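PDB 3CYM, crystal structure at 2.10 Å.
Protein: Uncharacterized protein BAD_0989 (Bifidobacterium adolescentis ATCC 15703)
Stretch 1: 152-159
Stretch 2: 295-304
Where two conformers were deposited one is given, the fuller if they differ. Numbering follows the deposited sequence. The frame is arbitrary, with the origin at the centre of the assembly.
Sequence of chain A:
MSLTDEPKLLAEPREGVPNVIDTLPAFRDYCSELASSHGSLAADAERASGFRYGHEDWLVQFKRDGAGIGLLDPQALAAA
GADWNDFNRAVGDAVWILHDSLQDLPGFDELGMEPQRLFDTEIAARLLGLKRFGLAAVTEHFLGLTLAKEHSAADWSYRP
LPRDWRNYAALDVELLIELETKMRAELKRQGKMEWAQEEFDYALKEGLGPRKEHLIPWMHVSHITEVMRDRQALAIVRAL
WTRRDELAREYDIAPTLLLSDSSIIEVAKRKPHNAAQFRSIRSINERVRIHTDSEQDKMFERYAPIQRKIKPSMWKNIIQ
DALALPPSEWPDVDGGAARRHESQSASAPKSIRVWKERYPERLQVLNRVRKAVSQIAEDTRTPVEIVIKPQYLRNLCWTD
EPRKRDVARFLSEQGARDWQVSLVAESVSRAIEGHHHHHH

Stretch 1 152-159: SAADWSYR
Stretch 2 295-304: EQDKMFERYA

How do the two backbones lie against each other? Stretch 1 has no regular helix or strand; it folds into a type I turn from Asp155 to Tyr158, closed by Tyr158 N to Asp155 O at 3.1 Å. Stretch 2 carries a helix through Asp297 to Phe300, with Phe300 N bonded to Gln296 O at 3.0 Å and Glu301 N to Asp297 O at 3.0 Å, and a type I turn from Glu301 to Ala304. The backbones come nearest where Asp155 CA lies 7.4 Å from Met299 CA, so side chains span the gap; the contact buries 330 Å², both sides summed.

What satisfies the carboxylate of Asp155? With chi1 t (-179°) and chi2 near -2°, its CA-to-CB bond points toward the helix and its two oxygens have separate partners. Asp155 OD1 stays within its own turn, accepting from Ser157 N at 3.1 Å and from Ser157 OG at 2.5 Å. OD2 crosses the interface: Arg302 NH1 donates to it at 2.8 Å and Arg302 NH2 at 3.1 Å, forming a salt bridge, while Tyr303 OH donates to the same Asp155 OD2 at 2.6 Å. Such concentrated donation suits a buried negative charge.

How is Arg302 held in place to make that bridge? Its chi angles run m, t, p and -107°, and Arg302 NH1 also donates to Met299 O at 2.8 Å, tying the guanidinium to the backbone of its own stretch. Asp155 OD2 sits at the guanidinium edge, where N-H groups point, whereas Tyr158 lies over one face, its CD2 3.4 Å from Arg302 NH2. Tyr303, chi1 m and chi2 -93°, brings its hydroxyl in with the ring edge toward Asp155; Tyr303 OH is also 3.2 Å from the OG of Ser157 (chi1 p).

What secures the start of stretch 1 to the helix? Gln296, chi1 and chi2 both m and chi3 69°, starts out sideways, but its amide reaches across. Gln296 NE2 donates to Ala153 O at 2.9 Å, with an angle of 150°. Gln296 OE1 accepts from a water at 2.9 Å, and the oxygen of that water accepts from Asp155 N, also at 2.9 Å.

What fills the space between these polar contacts? The CA-to-CB bond of Met299 (t, p, p) points toward stretch 1; its CG lies 4.0 Å from Asp155 CB and its SD 3.7 Å from Tyr158 CD2. Tyr158, chi1 t and chi2 -83°, meets the sulfur obliquely, with Met299 SD 4.7 Å from its ring centroid.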

# COMPACT_ATOMS: atom_id res chain seq x y z
N SER A 152 2.08 -14.37 -5.07
CA SER A 152 1.92 -13.02 -4.53
C SER A 152 3.15 -12.15 -4.73
O SER A 152 3.03 -10.96 -5.05
CB SER A 152 1.54 -13.08 -3.04
OG SER A 152 2.62 -13.53 -2.24
N ALA A 153 4.34 -12.73 -4.56
CA ALA A 153 5.60 -11.99 -4.64
C ALA A 153 6.32 -12.15 -5.99
O ALA A 153 7.54 -12.06 -6.07
CB ALA A 153 6.52 -12.35 -3.46
N ALA A 154 5.53 -12.39 -7.04
CA ALA A 154 6.03 -12.56 -8.40
C ALA A 154 6.50 -11.25 -9.02
O ALA A 154 6.07 -10.16 -8.63
CB ALA A 154 4.95 -13.20 -9.27
N ASP A 155 7.40 -11.35 -9.99
CA ASP A 155 7.75 -10.20 -10.80
C ASP A 155 6.72 -10.09 -11.91
O ASP A 155 6.88 -10.72 -12.96
CB ASP A 155 9.16 -10.32 -11.38
CG ASP A 155 9.55 -9.09 -12.21
OD1 ASP A 155 8.73 -8.17 -12.37
OD2 ASP A 155 10.68 -9.06 -12.73
N TRP A 156 5.70 -9.27 -11.70
CA TRP A 156 4.58 -9.17 -12.65
C TRP A 156 4.92 -8.53 -13.99
O TRP A 156 4.08 -8.52 -14.90
CB TRP A 156 3.36 -8.52 -12.01
CG TRP A 156 2.79 -9.41 -10.97
CD1 TRP A 156 3.03 -9.37 -9.62
CD2 TRP A 156 1.92 -10.53 -11.19
NE1 TRP A 156 2.34 -10.38 -8.99
CE2 TRP A 156 1.65 -11.11 -9.93
CE3 TRP A 156 1.33 -11.09 -12.34
CZ2 TRP A 156 0.82 -12.22 -9.78
CZ3 TRP A 156 0.50 -12.20 -12.18
CH2 TRP A 156 0.25 -12.76 -10.91
N SER A 157 6.15 -8.03 -14.11
CA SER A 157 6.66 -7.50 -15.38
C SER A 157 7.15 -8.57 -16.35
O SER A 157 7.52 -8.26 -17.48
CB SER A 157 7.78 -6.49 -15.13
OG SER A 157 8.96 -7.13 -14.68
N TYR A 158 7.17 -9.83 -15.90
CA TYR A 158 7.60 -10.96 -16.72
C TYR A 158 6.63 -11.17 -17.89
O TYR A 158 5.43 -11.33 -17.67
CB TYR A 158 7.69 -12.23 -15.86
CG TYR A 158 8.56 -13.33 -16.43
CD1 TYR A 158 8.06 -14.24 -17.38
CD2 TYR A 158 9.89 -13.49 -16.01
CE1 TYR A 158 8.86 -15.25 -17.91
CE2 TYR A 158 10.70 -14.51 -16.54
CZ TYR A 158 10.17 -15.39 -17.49
OH TYR A 158 10.95 -16.40 -18.01
N ARG A 159 7.14 -11.14 -19.12
CA ARG A 159 6.33 -11.46 -20.30
C ARG A 159 6.97 -12.60 -21.10
O ARG A 159 8.18 -12.65 -21.22
CB ARG A 159 6.12 -10.24 -21.21
CG ARG A 159 5.40 -9.05 -20.58
CD ARG A 159 3.91 -9.32 -20.39
NE ARG A 159 3.23 -8.16 -19.83
CZ ARG A 159 3.09 -7.90 -18.53
NH1 ARG A 159 3.60 -8.72 -17.61
NH2 ARG A 159 2.45 -6.81 -18.15
N GLU A 295 13.71 -20.03 -5.86
CA GLU A 295 13.49 -19.79 -7.28
C GLU A 295 13.43 -18.29 -7.61
O GLU A 295 13.53 -17.89 -8.78
CB GLU A 295 12.18 -20.47 -7.73
CG GLU A 295 12.30 -21.96 -7.97
CD GLU A 295 13.07 -22.29 -9.24
OE1 GLU A 295 14.07 -23.04 -9.16
OE2 GLU A 295 12.69 -21.78 -10.31
N GLN A 296 13.25 -17.47 -6.57
CA GLN A 296 13.23 -16.02 -6.67
C GLN A 296 14.60 -15.44 -7.03
O GLN A 296 14.68 -14.36 -7.59
CB GLN A 296 12.75 -15.41 -5.35
CG GLN A 296 11.25 -15.52 -5.10
CD GLN A 296 10.45 -14.45 -5.83
OE1 GLN A 296 10.34 -14.45 -7.06
NE2 GLN A 296 9.87 -13.52 -5.07
N ASP A 297 15.66 -16.17 -6.69
CA ASP A 297 17.03 -15.71 -6.93
C ASP A 297 17.33 -15.54 -8.43
O ASP A 297 17.89 -14.53 -8.84
CB ASP A 297 18.04 -16.66 -6.27
CG ASP A 297 17.97 -16.61 -4.74
OD1 ASP A 297 18.91 -17.12 -4.09
OD2 ASP A 297 16.98 -16.07 -4.18
N LYS A 298 16.91 -16.53 -9.23
CA LYS A 298 16.98 -16.43 -10.69
C LYS A 298 16.09 -15.31 -11.24
O LYS A 298 16.38 -14.75 -12.31
CB LYS A 298 16.54 -17.74 -11.36
CG LYS A 298 17.49 -18.92 -11.23
CD LYS A 298 17.04 -20.02 -12.18
CE LYS A 298 17.08 -21.38 -11.53
NZ LYS A 298 16.12 -21.48 -10.41
N MET A 299 15.01 -14.99 -10.53
CA MET A 299 14.09 -13.95 -10.95
C MET A 299 14.66 -12.55 -10.74
O MET A 299 14.40 -11.65 -11.54
CB MET A 299 12.73 -14.11 -10.26
CG MET A 299 11.57 -13.49 -11.04
SD MET A 299 11.13 -14.28 -12.62
CE MET A 299 11.17 -16.02 -12.19
N PHE A 300 15.45 -12.37 -9.68
CA PHE A 300 16.17 -11.12 -9.45
C PHE A 300 17.36 -10.99 -10.37
O PHE A 300 17.65 -9.90 -10.86
CB PHE A 300 16.64 -11.01 -7.99
CG PHE A 300 15.56 -10.58 -7.04
CD1 PHE A 300 15.19 -9.25 -6.96
CD2 PHE A 300 14.92 -11.51 -6.24
CE1 PHE A 300 14.18 -8.85 -6.09
CE2 PHE A 300 13.92 -11.12 -5.37
CZ PHE A 300 13.55 -9.79 -5.29
N GLU A 301 18.05 -12.11 -10.62
CA GLU A 301 19.24 -12.16 -11.48
C GLU A 301 19.04 -11.66 -12.91
O GLU A 301 20.01 -11.31 -13.60
CB GLU A 301 19.85 -13.57 -11.49
CG GLU A 301 20.77 -13.89 -10.32
CD GLU A 301 21.89 -12.88 -10.17
OE1 GLU A 301 22.09 -12.40 -9.05
OE2 GLU A 301 22.57 -12.57 -11.18
N ARG A 302 17.77 -11.63 -13.33
CA ARG A 302 17.36 -11.05 -14.62
C ARG A 302 17.70 -9.57 -14.72
O ARG A 302 17.85 -9.03 -15.82
CB ARG A 302 15.86 -11.22 -14.81
CG ARG A 302 15.44 -12.57 -15.35
CD ARG A 302 14.03 -12.95 -14.94
NE ARG A 302 12.99 -12.09 -15.51
CZ ARG A 302 12.30 -11.18 -14.83
NH1 ARG A 302 12.54 -10.98 -13.53
NH2 ARG A 302 11.36 -10.46 -15.44
N TYR A 303 17.80 -8.91 -13.57
CA TYR A 303 18.07 -7.47 -13.50
C TYR A 303 19.55 -7.13 -13.47
O TYR A 303 19.91 -5.95 -13.44
CB TYR A 303 17.33 -6.85 -12.31
CG TYR A 303 15.84 -6.81 -12.53
CD1 TYR A 303 15.23 -5.69 -13.10
CD2 TYR A 303 15.03 -7.91 -12.23
CE1 TYR A 303 13.87 -5.66 -13.33
CE2 TYR A 303 13.66 -7.88 -12.44
CZ TYR A 303 13.09 -6.75 -13.00
OH TYR A 303 11.74 -6.70 -13.22
N ALA A 304 20.40 -8.16 -13.50
CA ALA A 304 21.86 -8.00 -13.52
C ALA A 304 22.41 -7.07 -14.62
O ALA A 304 23.25 -6.23 -14.30
CB ALA A 304 22.58 -9.34 -13.52
O HOH W 1 8.93 -13.81 -9.48